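PDB 3ICJ: amidohydrolase 3 domain-containing protein from Pyrococcus furiosus, which binds two zinc ions and is probably a metal-dependent amidohydrolase acting on carbon-nitrogen bonds other than peptide bonds, its substrate unknown. Local coordinates for residues Glu272-Leu277 / Lys339-Asp344. Numbering follows the deposited sequence.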
loop_
_atom_site.group_PDB
_atom_site.type_symbol
_atom_site.label_atom_id
_atom_site.label_comp_id
_atom_site.label_asym_id
_atom_site.label_seq_id
_atom_site.Cartn_x
_atom_site.Cartn_y
_atom_site.Cartn_z
ATOM N N GLU A 272 -0.486 -16.163 9.814
ATOM C CA GLU A 272 -1.556 -17.053 10.297
ATOM C C GLU A 272 -2.083 -17.983 9.218
ATOM O O GLU A 272 -2.548 -19.055 9.520
ATOM C CB GLU A 272 -2.734 -16.250 10.842
ATOM C CG GLU A 272 -2.474 -15.596 12.197
ATOM C CD GLU A 272 -1.766 -14.255 12.072
ATOM O OE1 GLU A 272 -1.965 -13.567 11.038
ATOM O OE2 GLU A 272 -1.012 -13.896 13.007
ATOM N N LEU A 273 -2.029 -17.551 7.963
ATOM C CA LEU A 273 -2.479 -18.367 6.840
ATOM C C LEU A 273 -1.541 -19.518 6.445
ATOM O O LEU A 273 -1.963 -20.386 5.693
ATOM C CB LEU A 273 -2.782 -17.493 5.603
ATOM C CG LEU A 273 -4.142 -16.790 5.725
ATOM C CD1 LEU A 273 -4.246 -15.638 4.736
ATOM C CD2 LEU A 273 -5.240 -17.816 5.466
ATOM N N LEU A 274 -0.296 -19.525 6.928
ATOM C CA LEU A 274 0.660 -20.610 6.603
ATOM C C LEU A 274 0.211 -22.032 6.959
ATOM O O LEU A 274 0.491 -22.966 6.198
ATOM C CB LEU A 274 2.048 -20.346 7.186
ATOM C CG LEU A 274 2.842 -19.220 6.513
ATOM C CD1 LEU A 274 3.925 -18.712 7.457
ATOM C CD2 LEU A 274 3.423 -19.660 5.180
ATOM N N ASP A 275 -0.476 -22.200 8.097
ATOM C CA ASP A 275 -1.011 -23.502 8.471
ATOM C C ASP A 275 -1.904 -24.126 7.382
ATOM O O ASP A 275 -1.726 -25.291 7.042
ATOM C CB ASP A 275 -1.799 -23.443 9.783
ATOM C CG ASP A 275 -0.926 -23.232 11.016
ATOM O OD1 ASP A 275 0.314 -23.392 10.983
ATOM O OD2 ASP A 275 -1.518 -22.897 12.052
ATOM N N LYS A 276 -2.843 -23.343 6.834
ATOM C CA LYS A 276 -3.774 -23.842 5.822
ATOM C C LYS A 276 -3.085 -24.060 4.476
ATOM O O LYS A 276 -3.382 -25.043 3.784
ATOM C CB LYS A 276 -4.985 -22.903 5.672
ATOM C CG LYS A 276 -5.982 -22.986 6.834
ATOM C CD LYS A 276 -7.114 -21.988 6.646
ATOM C CE LYS A 276 -8.088 -22.067 7.824
ATOM N NZ LYS A 276 -9.316 -21.249 7.588
ATOM N N LEU A 277 -2.143 -23.170 4.138
ATOM C CA LEU A 277 -1.320 -23.334 2.931
ATOM C C LEU A 277 -0.487 -24.633 2.946
ATOM O O LEU A 277 -0.512 -25.396 1.972
ATOM C CB LEU A 277 -0.434 -22.100 2.670
ATOM C CG LEU A 277 -1.030 -20.716 2.363
ATOM C CD1 LEU A 277 0.041 -19.809 1.717
ATOM C CD2 LEU A 277 -2.229 -20.786 1.455
ATOM N N LYS A 339 10.171 -20.575 2.338
ATOM C CA LYS A 339 11.110 -21.206 1.403
ATOM C C LYS A 339 10.558 -22.414 0.596
ATOM O O LYS A 339 10.467 -22.310 -0.633
ATOM C CB LYS A 339 12.413 -21.587 2.105
ATOM C CG LYS A 339 13.405 -20.467 2.322
ATOM C CD LYS A 339 14.613 -21.099 2.995
ATOM C CE LYS A 339 15.775 -20.169 3.057
ATOM N NZ LYS A 339 16.781 -20.733 4.012
ATOM N N PRO A 340 10.129 -23.518 1.256
ATOM C CA PRO A 340 9.697 -24.600 0.348
ATOM C C PRO A 340 8.342 -24.328 -0.353
ATOM O O PRO A 340 8.039 -24.991 -1.330
ATOM C CB PRO A 340 9.613 -25.828 1.266
ATOM C CG PRO A 340 9.252 -25.269 2.595
ATOM C CD PRO A 340 9.935 -23.904 2.670
ATOM N N LEU A 341 7.576 -23.332 0.109
ATOM C CA LEU A 341 6.335 -22.903 -0.580
ATOM C C LEU A 341 6.595 -21.906 -1.723
ATOM O O LEU A 341 5.650 -21.447 -2.388
ATOM C CB LEU A 341 5.314 -22.323 0.418
ATOM C CG LEU A 341 4.788 -23.272 1.515
ATOM C CD1 LEU A 341 3.953 -22.506 2.535
ATOM C CD2 LEU A 341 3.997 -24.422 0.934
ATOM N N GLY A 342 7.872 -21.553 -1.931
ATOM C CA GLY A 342 8.273 -20.593 -2.956
ATOM C C GLY A 342 7.751 -19.172 -2.718
ATOM O O GLY A 342 7.689 -18.369 -3.647
ATOM N N LEU A 343 7.370 -18.857 -1.478
ATOM C CA LEU A 343 6.747 -17.554 -1.188
ATOM C C LEU A 343 7.790 -16.497 -0.851
ATOM O O LEU A 343 8.792 -16.789 -0.202
ATOM C CB LEU A 343 5.721 -17.675 -0.044
ATOM C CG LEU A 343 4.461 -18.500 -0.313
ATOM C CD1 LEU A 343 3.695 -18.772 0.989
ATOM C CD2 LEU A 343 3.561 -17.789 -1.326
ATOM N N ASP A 344 7.563 -15.268 -1.327
ATOM C CA ASP A 344 8.341 -14.089 -0.918
ATOM C C ASP A 344 8.074 -13.703 0.556
ATOM O O ASP A 344 7.029 -14.040 1.136
ATOM C CB ASP A 344 7.992 -12.887 -1.833
ATOM C CG ASP A 344 9.077 -11.795 -1.838
ATOM O OD1 ASP A 344 10.214 -12.031 -1.344
ATOM O OD2 ASP A 344 8.790 -10.705 -2.369
#
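The Schellman motif that ends helix 328-338 carries two leucines, L341 and L343, that pack against L274 and L277, one turn apart on helix 274-280. Methyl groups do nearly all the touching. L274 reaches over with CD2, which lies 3.9 Å from CD1 of L341 and 4.3 Å from CD1 of L343, so one methyl meets both partners. L277 brings CD1 to 3.9 Å from CD1 of L343, while its CB is 4.4 Å from CD1 of L341. L274 and L277 therefore each meet both L341 and L343, a compact apolar cluster with no hydrogen bond across it. The CB of L274 does not head straight for the loop; chi1 of -71° sets CG beside the backbone N, and chi2 of 159° then turns CD2 to the loop. A type I turn from K339 to G342, with G342 N 3.0 Å from K339 O, closes the helix end; G342, the C-prime residue with phi 65°, redirects the chain toward strand 346-349, and L343 N bonds back to A338 O. L341, inside the turn, and L343, just past G342, both point their CB atoms at helix 274-280. L274 also touches R337 of helix 328-338, which forms a salt bridge with D275. The contact thus joins the helix after strand 264-269 to the loop entering strand 346-349, consistent with an amidohydrolase (beta/alpha) barrel, away from the zinc site.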